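Local coordinates for acetone carboxylase alpha subunit (Xanthobacter autotrophicus Py2, PDB 5M45), which belongs to the hydantoinase B/oxoprolinase family, carries a manganese site, and assembles with a second copy of itself and with chains of another protein, at residues D531-F536 and T607-F612; S351-I356 and T378-P383; A720-G725 and W742-E747; K45-R50 and A264-E269; E576-G581 and D591-D596. All blocks are in the same frame, centred on the assembly; numbering follows the deposited sequence.

Along the chain, contact 4 closes first, then contact 2, contact 1 and finally contact 3, while contact 5 is nested inside the loop that contact 1 closes. Contacts 1 and 5 lie on the same side of the chain's centre, with centres 21 Å apart; strand 617-621 has side chains touching both. Contacts 2 and 4, centres 25 Å apart, occupy the opposite side, near the bound 3,6,9,12,15-pentaoxaheptadecan-1-ol. Contact 2 also meets contact 3 directly, where Pro383 packs on the end of helix 712-724. Contacts 4 and 5 are farthest separated, at 64 Å between centres. The contacts thus join parts both near and far in sequence, contact 4 bridging 214 residues and contact 5 only 10.

Contact 1 (D531-F536 and T607-F612); sequences DWTMFF and TTEEMF
Met534 lies across the ring of Phe612 within an antiparallel strand pair, 532-535 with 610-612, at one border, within this chain, of a four-stranded sheet. The two side chains cross at about a right angle. SD of Met534 stands 4.4 Å from the centroid of the Phe612 ring and 16° off its normal, a Met-aromatic contact over the face, and CB of Met534 adds a CH-pi contact to that ring. Backbone bonds in both directions join Met534 and Glu610, with Met534 N 3.0 Å from Glu610 O. Thr533 diverges from this face: its OG1 donates to the anti lone pair of Glu609 OE2 at 2.7 Å, while Glu609 OE1 is taken by Ser307 of the second subunit. Beyond the strands, Thr607 holds OG1 between its backbone N and carbonyl carbon (chi1 64°). There it accepts a nearly straight bond from Phe536 N (3.0 Å, 170°) and lies in the plane of the Phe536 ring, 4.0 Å from CD1 of Phe536.

Contact 2 (S351-I356 and T378-P383); sequences SFTSGI and TEFRLP
Thr353 presses its methyl onto the ring of Phe380, and this is the tight part of a wholly apolar contact between helix 349-361 and strand 378-381. CG2 of Thr353 lies 3.7 Å from the centroid of the Phe380 ring, 17° off the normal, which makes it a CH-pi contact over the face. The first torsion of Thr353 (chi1 61°) sets OG1 between the backbone N and carbonyl carbon, where it bonds to Gln349 O one turn earlier, and leaves CG2 to meet the ring. On the opposite face of Phe380 sits CG2 of Thr378, so two threonine methyls sandwich the ring. Ile356 closes its rim: CG2 of Ile356 is in the ring plane, and CD1 of Ile356 approaches CE1 of Phe380 obliquely at 3.7 Å.

Toward Leu382 the backbones are more widely spaced, CA of Phe352 and CA of Leu382 being 9.3 Å apart, yet CD1 of Leu382 still meets CD2 of Phe352 at 3.7 Å. Neither part faces solvent. Leu404, Ala407, Trp408 and Leu411 of helix 401-422 pack on Phe352 and Ile356. Strand 378-381 runs parallel to 330-333, and helix 349-361 lies in the connection between them, as in a beta-alpha-beta crossover, with short helix 373-376 following.

Contact 3 (A720-G725 and W742-E747); sequences ASFKLG and WTLPEE
A salt bridge from Lys723 to Glu746, beside a small apolar cluster round Phe722, fastens the last turn of helix 712-724 to the segment that follows helix 726-735. NZ of Lys723 is 2.7 Å from OE1 of Glu746, which it meets on the anti side and 23° out of the carboxylate plane. The two side chains cross at about a right angle: Glu746 is extended, whereas Lys723 bends at chi3 (-63°), which swings CE round to 3.5 Å from OE1 of Glu746. The same OE1 pairs with Arg339 and OE2 bonds to Gln716, so the carboxylate is gripped through both oxygens and probably stays ionised. A water lies between Lys723 and Glu747, 2.9 Å from OE2 of Glu747, but its very short approach to the amine leaves its position doubtful.

On the apolar side one atom does the touching. CE2 of Phe722 lies 4.0 Å from CH2 of Trp742, rim to rim with each near the other ring's plane, and 4.0 Å from CD2 of Leu744. NE1 of Trp742 is bonded to Ile705 O, and Lys708 makes a cation-pi contact with the indole. Phe732 of helix 726-735 touches both Phe722 and Trp742, while Phe718 of helix 712-724 lies against Leu744.

Contact 4 (K45-R50 and A264-E269); sequences KTLELR and AYEAVE
The carboxylate of Glu266 stands between two leucines and two backbone amides of 45-50. CB of Leu47 lies on one side of its plane, 3.5 Å from OE1 of Glu266, and CB of Leu49 lies on the other, 3.5 Å from OE2 of Glu266. In the plane itself come the amides. Leu49 N donates to the syn lone pair of Glu266 OE2 at 2.9 Å, and Arg50 N donates to the syn lone pair of Glu266 OE1 at 3.0 Å, both with an angle of 165° at the hydrogen. Two nearly straight bonds, one to each oxygen, thus fix the rotation of the group. Glu266 reaches them with an extended chain (chi2 -173°), sliding past Leu47 in the opposite direction.

Farther along helix 257-282, CD2 of Leu47 rests 3.8 Å from CG of Glu269, the side chains crossing at about a right angle. The charged end of Glu269 is engaged by Tyr41 N and Arg272. Tyr57 of helix 54-75 packs against Glu266, Leu49 and Arg50. Glu266 is buried.

Leu47 occupies the N-cap position of helix 48-52, so Glu266 binds amides of the first turn, whose N-H groups have no preceding turn to bond to. The positive end of the helix dipole would be expected to stabilise the negative charge. This is recognition of a helix N-terminus by an acidic side chain from a helix more than 200 residues away along the chain.

Contact 5 (E576-G581 and D591-D596); sequences EIPLGG and DAMLPD
Glu576 and Met593 bring their CA atoms to 6.5 Å, the nearest backbone approach between an irregular segment, 576-581, and a single turn, 591-594, closed by Leu594 N bonding to Asp591 O at 3.2 Å. Met593 carries most of the contact. Its chain is extended beyond CG (chi3 -167°, which places CE), and it reaches across to the Ile577-Pro578 peptide link, SD of Met593 standing 3.6 Å from N of Pro578 and 3.7 Å from C of Ile577. Glu576 crosses Met593 at about a right angle, and its carboxylate meets the far end of the thioether: OE1 of Glu576 is 3.8 Å from the methyl CE of Met593, a van der Waals contact.

Both segments belong to the long connection between helix 567-573 and strand 598-602, the latter an outer strand, within this chain, of a five-stranded antiparallel sheet, so the contact draws the two limbs of one loop together. Asp591 adds a salt bridge to Arg601 of that strand. Deeper in, CG of Pro578 meets CD2 of Leu594 at 4.1 Å, and both residues pack on Leu617. Leu570 of the helix also touches Leu594. One water spans the limbs, donating to Glu576 O and to Met593 O, 2.8 Å from each.

Contact 1 (D531-F536 and T607-F612)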
# COMPACT_ATOMS: atom_id res chain seq x y z
N ASP A 531 -24.23 -3.86 3.65
CA ASP A 531 -23.13 -4.52 2.95
C ASP A 531 -21.97 -4.82 3.93
O ASP A 531 -20.81 -4.47 3.71
CB ASP A 531 -22.66 -3.64 1.78
CG ASP A 531 -23.73 -3.48 0.68
OD1 ASP A 531 -24.75 -4.17 0.69
OD2 ASP A 531 -23.52 -2.67 -0.27
N TRP A 532 -22.34 -5.48 5.03
CA TRP A 532 -21.53 -5.61 6.22
C TRP A 532 -20.86 -7.02 6.31
O TRP A 532 -21.45 -8.04 5.87
CB TRP A 532 -22.41 -5.32 7.46
CG TRP A 532 -21.62 -5.11 8.74
CD1 TRP A 532 -21.56 -5.94 9.82
CD2 TRP A 532 -20.78 -3.99 9.05
NE1 TRP A 532 -20.74 -5.41 10.76
CE2 TRP A 532 -20.25 -4.21 10.32
CE3 TRP A 532 -20.47 -2.81 8.37
CZ2 TRP A 532 -19.38 -3.31 10.92
CZ3 TRP A 532 -19.60 -1.91 8.97
CH2 TRP A 532 -19.07 -2.17 10.25
N THR A 533 -19.63 -7.05 6.86
CA THR A 533 -18.90 -8.32 7.18
C THR A 533 -18.28 -8.24 8.59
O THR A 533 -18.05 -7.15 9.10
CB THR A 533 -17.74 -8.62 6.20
OG1 THR A 533 -16.79 -7.54 6.24
CG2 THR A 533 -18.28 -8.82 4.79
N MET A 534 -18.06 -9.41 9.22
CA MET A 534 -17.34 -9.50 10.50
C MET A 534 -16.46 -10.75 10.56
O MET A 534 -16.64 -11.70 9.80
CB MET A 534 -18.31 -9.47 11.70
CG MET A 534 -19.33 -8.32 11.68
SD MET A 534 -20.39 -8.17 13.13
CE MET A 534 -19.20 -7.69 14.40
N PHE A 535 -15.51 -10.76 11.48
CA PHE A 535 -14.63 -11.91 11.73
C PHE A 535 -14.11 -11.91 13.18
O PHE A 535 -14.29 -10.94 13.93
CB PHE A 535 -13.51 -12.02 10.68
CG PHE A 535 -12.53 -10.85 10.65
CD1 PHE A 535 -12.83 -9.67 9.93
CD2 PHE A 535 -11.28 -10.94 11.28
CE1 PHE A 535 -11.92 -8.62 9.86
CE2 PHE A 535 -10.38 -9.89 11.22
CZ PHE A 535 -10.69 -8.74 10.52
N PHE A 536 -13.55 -13.06 13.56
CA PHE A 536 -13.01 -13.32 14.91
C PHE A 536 -11.49 -13.45 14.87
O PHE A 536 -10.93 -13.96 13.88
CB PHE A 536 -13.60 -14.67 15.45
CG PHE A 536 -15.09 -14.64 15.73
CD1 PHE A 536 -16.01 -14.92 14.73
CD2 PHE A 536 -15.57 -14.38 16.99
CE1 PHE A 536 -17.39 -14.90 14.97
CE2 PHE A 536 -16.95 -14.36 17.25
CZ PHE A 536 -17.87 -14.61 16.23
N THR A 607 -11.00 -16.36 12.07
CA THR A 607 -11.69 -16.43 10.79
C THR A 607 -11.32 -15.23 9.90
O THR A 607 -10.75 -14.26 10.38
CB THR A 607 -13.23 -16.47 10.94
OG1 THR A 607 -13.70 -15.25 11.52
CG2 THR A 607 -13.72 -17.65 11.78
N THR A 608 -11.64 -15.34 8.61
CA THR A 608 -11.63 -14.21 7.70
C THR A 608 -13.06 -13.71 7.53
O THR A 608 -14.02 -14.40 7.92
CB THR A 608 -11.04 -14.57 6.31
OG1 THR A 608 -11.74 -15.70 5.73
CG2 THR A 608 -9.56 -14.92 6.47
N GLU A 609 -13.20 -12.54 6.94
CA GLU A 609 -14.49 -11.84 6.85
C GLU A 609 -15.63 -12.70 6.24
O GLU A 609 -15.43 -13.43 5.27
CB GLU A 609 -14.36 -10.45 6.20
CG GLU A 609 -14.20 -10.36 4.70
CD GLU A 609 -14.00 -8.91 4.18
OE1 GLU A 609 -13.10 -8.70 3.33
OE2 GLU A 609 -14.74 -7.97 4.58
N GLU A 610 -16.81 -12.60 6.88
CA GLU A 610 -18.03 -13.31 6.45
C GLU A 610 -19.20 -12.32 6.47
O GLU A 610 -19.26 -11.43 7.32
CB GLU A 610 -18.21 -14.51 7.42
CG GLU A 610 -19.57 -15.15 7.58
CD GLU A 610 -19.51 -16.37 8.50
OE1 GLU A 610 -20.09 -16.35 9.64
OE2 GLU A 610 -18.82 -17.36 8.12
N MET A 611 -20.13 -12.46 5.51
CA MET A 611 -21.31 -11.58 5.41
C MET A 611 -22.19 -11.68 6.68
O MET A 611 -22.49 -12.80 7.14
CB MET A 611 -22.13 -11.90 4.16
CG MET A 611 -21.41 -11.58 2.85
SD MET A 611 -22.26 -12.12 1.38
CE MET A 611 -21.80 -13.83 1.38
N PHE A 612 -22.55 -10.54 7.24
CA PHE A 612 -23.56 -10.44 8.30
C PHE A 612 -24.63 -9.40 7.87
O PHE A 612 -24.32 -8.40 7.15
CB PHE A 612 -22.97 -9.96 9.66
CG PHE A 612 -22.25 -11.01 10.48
CD1 PHE A 612 -21.02 -11.55 10.04
CD2 PHE A 612 -22.70 -11.37 11.74
CE1 PHE A 612 -20.35 -12.49 10.80
CE2 PHE A 612 -22.02 -12.32 12.51
CZ PHE A 612 -20.85 -12.89 12.04
O HOH W 1 -25.13 -6.28 5.67
O HOH W 2 -16.24 -14.70 10.37

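Contact 2 (S351-I356 and T378-P383)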
# COMPACT_ATOMS: atom_id res chain seq x y z
N SER A 351 10.14 -4.87 18.61
CA SER A 351 8.84 -5.02 19.27
C SER A 351 8.87 -6.14 20.34
O SER A 351 8.27 -5.98 21.40
CB SER A 351 7.73 -5.27 18.24
OG SER A 351 7.97 -6.45 17.46
N PHE A 352 9.56 -7.25 20.05
CA PHE A 352 9.67 -8.32 21.02
C PHE A 352 10.37 -7.89 22.32
O PHE A 352 9.83 -8.11 23.41
CB PHE A 352 10.38 -9.55 20.42
CG PHE A 352 10.38 -10.75 21.34
CD1 PHE A 352 9.27 -11.57 21.42
CD2 PHE A 352 11.46 -11.03 22.12
CE1 PHE A 352 9.25 -12.68 22.29
CE2 PHE A 352 11.47 -12.17 22.97
CZ PHE A 352 10.36 -12.97 23.06
N THR A 353 11.53 -7.27 22.22
CA THR A 353 12.31 -6.84 23.39
C THR A 353 11.70 -5.60 24.12
O THR A 353 11.78 -5.49 25.38
CB THR A 353 13.78 -6.59 23.05
OG1 THR A 353 13.91 -5.54 22.08
CG2 THR A 353 14.47 -7.88 22.55
N SER A 354 11.09 -4.69 23.35
CA SER A 354 10.35 -3.55 23.94
C SER A 354 9.16 -4.01 24.81
O SER A 354 8.90 -3.41 25.88
CB SER A 354 9.91 -2.52 22.88
OG SER A 354 11.05 -1.97 22.24
N GLY A 355 8.48 -5.08 24.39
CA GLY A 355 7.43 -5.66 25.22
C GLY A 355 7.91 -6.28 26.52
O GLY A 355 7.21 -6.23 27.55
N ILE A 356 9.11 -6.90 26.50
CA ILE A 356 9.72 -7.38 27.74
C ILE A 356 9.99 -6.19 28.68
O ILE A 356 9.76 -6.30 29.91
CB ILE A 356 10.98 -8.23 27.48
CG1 ILE A 356 10.61 -9.51 26.71
CG2 ILE A 356 11.70 -8.59 28.81
CD1 ILE A 356 11.80 -10.25 26.08
N THR A 378 19.76 -5.07 30.22
CA THR A 378 19.25 -6.43 29.91
C THR A 378 19.93 -6.98 28.64
O THR A 378 20.11 -6.25 27.68
CB THR A 378 17.71 -6.36 29.69
OG1 THR A 378 17.07 -5.69 30.77
CG2 THR A 378 17.12 -7.74 29.52
N GLU A 379 20.35 -8.25 28.66
CA GLU A 379 20.90 -8.90 27.46
C GLU A 379 19.82 -9.79 26.81
O GLU A 379 19.11 -10.51 27.52
CB GLU A 379 22.11 -9.76 27.81
CG GLU A 379 23.34 -9.01 28.31
CD GLU A 379 24.38 -9.96 28.92
OE1 GLU A 379 25.14 -9.45 29.76
OE2 GLU A 379 24.37 -11.19 28.67
N PHE A 380 19.67 -9.71 25.47
CA PHE A 380 18.69 -10.52 24.75
C PHE A 380 19.37 -11.32 23.65
O PHE A 380 20.23 -10.80 22.94
CB PHE A 380 17.59 -9.66 24.10
CG PHE A 380 16.83 -8.74 25.04
CD1 PHE A 380 15.69 -9.17 25.72
CD2 PHE A 380 17.19 -7.39 25.15
CE1 PHE A 380 14.95 -8.31 26.52
CE2 PHE A 380 16.45 -6.52 25.94
CZ PHE A 380 15.34 -6.99 26.64
N ARG A 381 18.99 -12.59 23.52
CA ARG A 381 19.43 -13.43 22.39
C ARG A 381 18.21 -14.03 21.66
O ARG A 381 17.47 -14.86 22.23
CB ARG A 381 20.42 -14.53 22.84
CG ARG A 381 20.79 -15.48 21.70
CD ARG A 381 22.08 -16.30 21.93
NE ARG A 381 22.41 -17.14 20.77
CZ ARG A 381 21.84 -18.31 20.45
NH1 ARG A 381 20.90 -18.87 21.21
NH2 ARG A 381 22.23 -18.96 19.35
N LEU A 382 18.01 -13.59 20.41
CA LEU A 382 16.90 -14.00 19.56
C LEU A 382 17.47 -14.54 18.25
O LEU A 382 17.87 -13.76 17.37
CB LEU A 382 15.96 -12.82 19.24
CG LEU A 382 15.47 -11.82 20.29
CD1 LEU A 382 14.35 -10.91 19.75
CD2 LEU A 382 15.03 -12.51 21.53
N PRO A 383 17.52 -15.87 18.10
CA PRO A 383 18.17 -16.39 16.90
C PRO A 383 17.51 -15.90 15.60
O PRO A 383 16.29 -15.83 15.53
CB PRO A 383 18.07 -17.90 17.07
CG PRO A 383 18.08 -18.08 18.53
CD PRO A 383 17.21 -16.94 19.05

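Contact 3 (A720-G725 and W742-E747)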
# COMPACT_ATOMS: atom_id res chain seq x y z
N ALA A 720 10.61 -27.28 12.74
CA ALA A 720 11.07 -25.92 12.45
C ALA A 720 11.98 -25.38 13.60
O ALA A 720 13.01 -24.75 13.34
CB ALA A 720 9.89 -24.99 12.23
N SER A 721 11.59 -25.66 14.84
CA SER A 721 12.34 -25.29 16.04
C SER A 721 13.77 -25.95 16.06
O SER A 721 14.77 -25.30 16.36
CB SER A 721 11.54 -25.64 17.30
OG SER A 721 10.31 -24.86 17.42
N PHE A 722 13.83 -27.23 15.69
CA PHE A 722 15.10 -27.94 15.65
C PHE A 722 16.07 -27.28 14.67
O PHE A 722 17.24 -27.08 15.02
CB PHE A 722 14.94 -29.41 15.21
CG PHE A 722 14.23 -30.33 16.19
CD1 PHE A 722 14.04 -30.01 17.54
CD2 PHE A 722 13.77 -31.54 15.73
CE1 PHE A 722 13.38 -30.88 18.38
CE2 PHE A 722 13.10 -32.42 16.57
CZ PHE A 722 12.90 -32.09 17.90
N LYS A 723 15.60 -26.95 13.46
CA LYS A 723 16.48 -26.35 12.44
C LYS A 723 17.03 -24.99 12.86
O LYS A 723 18.17 -24.72 12.62
CB LYS A 723 15.77 -26.18 11.11
CG LYS A 723 15.75 -27.48 10.34
CD LYS A 723 15.01 -27.31 9.00
CE LYS A 723 13.51 -26.93 9.19
NZ LYS A 723 12.63 -27.18 8.03
N LEU A 724 16.21 -24.13 13.46
CA LEU A 724 16.67 -22.80 13.94
C LEU A 724 17.45 -22.82 15.28
O LEU A 724 18.11 -21.83 15.60
CB LEU A 724 15.48 -21.84 14.07
CG LEU A 724 14.92 -21.36 12.72
CD1 LEU A 724 13.46 -20.92 12.88
CD2 LEU A 724 15.75 -20.26 12.13
N GLY A 725 17.34 -23.91 16.03
CA GLY A 725 17.89 -24.05 17.39
C GLY A 725 18.57 -25.40 17.65
O GLY A 725 18.00 -26.25 18.33
N TRP A 742 16.85 -41.69 14.42
CA TRP A 742 15.58 -40.94 14.42
C TRP A 742 15.83 -39.51 13.92
O TRP A 742 16.71 -38.84 14.43
CB TRP A 742 14.98 -40.91 15.84
CG TRP A 742 13.63 -40.21 15.98
CD1 TRP A 742 12.41 -40.77 15.88
CD2 TRP A 742 13.41 -38.82 16.27
NE1 TRP A 742 11.43 -39.83 16.08
CE2 TRP A 742 12.02 -38.62 16.32
CE3 TRP A 742 14.26 -37.71 16.48
CZ2 TRP A 742 11.45 -37.37 16.59
CZ3 TRP A 742 13.69 -36.47 16.73
CH2 TRP A 742 12.30 -36.32 16.80
N THR A 743 15.07 -39.07 12.91
CA THR A 743 15.14 -37.69 12.41
C THR A 743 13.71 -37.17 12.13
O THR A 743 12.78 -37.99 11.90
CB THR A 743 15.97 -37.55 11.11
OG1 THR A 743 15.34 -38.26 10.04
CG2 THR A 743 17.43 -38.11 11.29
N LEU A 744 13.55 -35.84 12.16
CA LEU A 744 12.26 -35.17 11.93
C LEU A 744 12.38 -34.03 10.90
O LEU A 744 12.24 -32.83 11.26
CB LEU A 744 11.68 -34.71 13.27
CG LEU A 744 10.18 -34.37 13.25
CD1 LEU A 744 9.27 -35.62 13.16
CD2 LEU A 744 9.85 -33.50 14.45
N PRO A 745 12.64 -34.38 9.63
CA PRO A 745 12.67 -33.31 8.60
C PRO A 745 11.26 -32.77 8.31
O PRO A 745 10.28 -33.53 8.20
CB PRO A 745 13.25 -34.02 7.37
CG PRO A 745 12.91 -35.47 7.55
CD PRO A 745 12.88 -35.72 9.06
N GLU A 746 11.16 -31.46 8.19
CA GLU A 746 9.86 -30.82 7.98
C GLU A 746 9.17 -31.26 6.69
O GLU A 746 7.95 -31.34 6.64
CB GLU A 746 10.01 -29.29 7.99
CG GLU A 746 8.70 -28.53 8.25
CD GLU A 746 8.89 -27.03 8.36
OE1 GLU A 746 10.03 -26.57 8.60
OE2 GLU A 746 7.90 -26.28 8.17
N GLU A 747 9.97 -31.57 5.68
CA GLU A 747 9.46 -31.97 4.36
C GLU A 747 8.73 -33.30 4.38
O GLU A 747 7.97 -33.56 3.47
CB GLU A 747 10.57 -32.08 3.31
CG GLU A 747 11.30 -30.77 3.01
CD GLU A 747 12.44 -30.43 4.00
OE1 GLU A 747 12.71 -31.15 5.01
OE2 GLU A 747 13.04 -29.37 3.75
O HOH W 3 13.34 -27.24 5.65

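Contact 4 (K45-R50 and A264-E269)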
# COMPACT_ATOMS: atom_id res chain seq x y z
N LYS A 45 30.41 7.31 34.27
CA LYS A 45 30.85 6.73 35.56
C LYS A 45 30.34 7.47 36.79
O LYS A 45 30.23 6.89 37.86
CB LYS A 45 32.37 6.62 35.60
CG LYS A 45 32.85 5.58 34.62
CD LYS A 45 34.35 5.55 34.43
CE LYS A 45 34.71 4.35 33.57
NZ LYS A 45 36.14 4.00 33.71
N THR A 46 30.12 8.77 36.63
CA THR A 46 29.43 9.56 37.63
C THR A 46 28.32 10.33 36.89
O THR A 46 28.37 10.52 35.67
CB THR A 46 30.37 10.53 38.38
OG1 THR A 46 30.76 11.61 37.53
CG2 THR A 46 31.63 9.84 38.92
N LEU A 47 27.34 10.74 37.67
CA LEU A 47 26.24 11.59 37.18
C LEU A 47 26.33 13.00 37.83
O LEU A 47 25.76 13.22 38.90
CB LEU A 47 24.91 10.91 37.50
CG LEU A 47 24.74 9.48 36.94
CD1 LEU A 47 23.33 8.97 37.21
CD2 LEU A 47 24.98 9.46 35.46
N GLU A 48 27.06 13.93 37.18
CA GLU A 48 27.40 15.22 37.82
C GLU A 48 26.18 16.04 38.21
O GLU A 48 26.14 16.57 39.31
CB GLU A 48 28.32 16.09 36.95
CG GLU A 48 29.75 15.66 36.78
CD GLU A 48 30.54 16.60 35.83
OE1 GLU A 48 30.23 17.85 35.64
OE2 GLU A 48 31.49 16.04 35.22
N LEU A 49 25.21 16.19 37.30
CA LEU A 49 24.03 16.97 37.61
C LEU A 49 23.26 16.33 38.79
O LEU A 49 22.95 17.01 39.77
CB LEU A 49 23.12 17.16 36.40
CG LEU A 49 21.95 18.14 36.60
CD1 LEU A 49 22.45 19.56 36.59
CD2 LEU A 49 20.88 17.99 35.52
N ARG A 50 23.00 15.03 38.70
CA ARG A 50 22.27 14.35 39.76
C ARG A 50 22.96 14.43 41.13
O ARG A 50 22.28 14.70 42.13
CB ARG A 50 22.05 12.89 39.42
CG ARG A 50 21.18 12.25 40.46
CD ARG A 50 20.56 11.02 39.94
NE ARG A 50 21.31 9.81 40.23
CZ ARG A 50 21.01 8.90 41.15
NH1 ARG A 50 20.02 9.09 42.02
NH2 ARG A 50 21.75 7.81 41.23
N ALA A 264 19.77 15.02 29.71
CA ALA A 264 19.35 14.23 28.57
C ALA A 264 20.12 12.89 28.40
O ALA A 264 19.58 11.99 27.75
CB ALA A 264 19.42 15.05 27.30
N TYR A 265 21.32 12.77 28.99
CA TYR A 265 22.08 11.51 29.03
C TYR A 265 22.13 10.87 30.42
O TYR A 265 22.01 9.63 30.54
CB TYR A 265 23.48 11.68 28.38
CG TYR A 265 23.34 12.22 26.98
CD1 TYR A 265 23.22 13.58 26.76
CD2 TYR A 265 23.26 11.38 25.89
CE1 TYR A 265 23.05 14.11 25.48
CE2 TYR A 265 23.08 11.89 24.60
CZ TYR A 265 22.99 13.26 24.41
OH TYR A 265 22.80 13.79 23.15
N GLU A 266 22.24 11.68 31.47
CA GLU A 266 22.26 11.16 32.84
C GLU A 266 20.96 10.40 33.19
O GLU A 266 21.03 9.39 33.89
CB GLU A 266 22.51 12.25 33.89
CG GLU A 266 23.90 12.90 33.84
CD GLU A 266 24.17 13.87 34.99
OE1 GLU A 266 23.52 13.73 36.07
OE2 GLU A 266 25.06 14.78 34.81
N ALA A 267 19.81 10.88 32.70
CA ALA A 267 18.51 10.25 33.03
C ALA A 267 18.45 8.78 32.54
O ALA A 267 17.85 7.93 33.20
CB ALA A 267 17.33 11.07 32.48
N VAL A 268 19.13 8.48 31.42
CA VAL A 268 19.17 7.14 30.88
C VAL A 268 20.04 6.22 31.77
O VAL A 268 19.60 5.11 32.18
CB VAL A 268 19.70 7.14 29.41
CG1 VAL A 268 19.64 5.73 28.82
CG2 VAL A 268 18.92 8.10 28.51
N GLU A 269 21.24 6.67 32.11
CA GLU A 269 22.11 5.88 33.00
C GLU A 269 21.47 5.68 34.39
O GLU A 269 21.59 4.61 34.99
CB GLU A 269 23.52 6.50 33.12
CG GLU A 269 24.45 5.92 34.19
CD GLU A 269 24.77 4.43 34.04
OE1 GLU A 269 24.43 3.80 32.99
OE2 GLU A 269 25.40 3.88 35.00

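Contact 5 (E576-G581 and D591-D596)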
# COMPACT_ATOMS: atom_id res chain seq x y z
N GLU A 576 -39.22 -15.14 23.58
CA GLU A 576 -37.95 -15.03 24.32
C GLU A 576 -36.85 -14.62 23.35
O GLU A 576 -36.76 -15.15 22.23
CB GLU A 576 -37.42 -16.35 24.88
CG GLU A 576 -38.26 -17.22 25.79
CD GLU A 576 -37.40 -18.44 26.23
OE1 GLU A 576 -36.62 -18.27 27.22
OE2 GLU A 576 -37.45 -19.53 25.55
N ILE A 577 -36.00 -13.71 23.80
CA ILE A 577 -34.83 -13.32 22.99
C ILE A 577 -33.51 -13.49 23.75
O ILE A 577 -33.47 -13.35 24.98
CB ILE A 577 -34.99 -11.91 22.39
CG1 ILE A 577 -35.22 -10.88 23.45
CG2 ILE A 577 -36.16 -11.89 21.41
CD1 ILE A 577 -35.54 -9.52 22.83
N PRO A 578 -32.43 -13.86 23.02
CA PRO A 578 -31.11 -13.97 23.68
C PRO A 578 -30.66 -12.63 24.27
O PRO A 578 -30.64 -11.62 23.56
CB PRO A 578 -30.16 -14.39 22.56
CG PRO A 578 -31.04 -14.90 21.48
CD PRO A 578 -32.36 -14.23 21.61
N LEU A 579 -30.34 -12.63 25.58
CA LEU A 579 -29.79 -11.47 26.27
C LEU A 579 -28.70 -11.92 27.25
O LEU A 579 -28.63 -13.11 27.63
CB LEU A 579 -30.87 -10.70 27.02
CG LEU A 579 -32.11 -10.21 26.25
CD1 LEU A 579 -33.25 -9.90 27.25
CD2 LEU A 579 -31.74 -9.01 25.36
N GLY A 580 -27.81 -10.99 27.63
CA GLY A 580 -26.74 -11.32 28.59
C GLY A 580 -25.52 -12.01 27.98
O GLY A 580 -25.14 -11.72 26.85
N GLY A 581 -24.93 -12.94 28.75
CA GLY A 581 -23.79 -13.73 28.32
C GLY A 581 -24.14 -15.20 28.09
O GLY A 581 -25.20 -15.67 28.46
N ASP A 591 -29.43 -20.99 21.91
CA ASP A 591 -29.55 -21.74 20.64
C ASP A 591 -31.00 -22.23 20.41
O ASP A 591 -31.53 -22.09 19.30
CB ASP A 591 -28.54 -22.90 20.60
CG ASP A 591 -27.10 -22.45 20.77
OD1 ASP A 591 -26.84 -21.52 21.58
OD2 ASP A 591 -26.19 -23.03 20.11
N ALA A 592 -31.63 -22.73 21.47
CA ALA A 592 -33.03 -23.19 21.38
C ALA A 592 -34.05 -22.07 21.14
O ALA A 592 -35.17 -22.35 20.72
CB ALA A 592 -33.39 -23.99 22.63
N MET A 593 -33.68 -20.81 21.41
CA MET A 593 -34.55 -19.65 21.16
C MET A 593 -34.55 -19.23 19.68
O MET A 593 -35.39 -18.40 19.28
CB MET A 593 -34.06 -18.44 21.99
CG MET A 593 -34.01 -18.62 23.51
SD MET A 593 -33.37 -17.11 24.32
CE MET A 593 -33.06 -17.72 25.97
N LEU A 594 -33.63 -19.77 18.87
CA LEU A 594 -33.44 -19.39 17.48
C LEU A 594 -33.56 -20.62 16.58
O LEU A 594 -32.60 -20.99 15.91
CB LEU A 594 -32.06 -18.75 17.31
CG LEU A 594 -31.71 -17.55 18.21
CD1 LEU A 594 -30.26 -17.12 18.00
CD2 LEU A 594 -32.64 -16.37 17.95
N PRO A 595 -34.77 -21.24 16.54
CA PRO A 595 -34.95 -22.48 15.78
C PRO A 595 -34.68 -22.35 14.27
O PRO A 595 -34.40 -23.35 13.64
CB PRO A 595 -36.43 -22.86 16.05
CG PRO A 595 -37.10 -21.55 16.37
CD PRO A 595 -36.04 -20.77 17.11
N ASP A 596 -34.79 -21.15 13.68
CA ASP A 596 -34.55 -20.99 12.22
C ASP A 596 -33.12 -20.53 11.87
O ASP A 596 -32.79 -20.42 10.70
CB ASP A 596 -35.56 -20.02 11.61
CG ASP A 596 -37.02 -20.50 11.79
OD1 ASP A 596 -37.31 -21.68 11.55
OD2 ASP A 596 -37.91 -19.70 12.20
O HOH W 4 -37.49 -17.47 20.89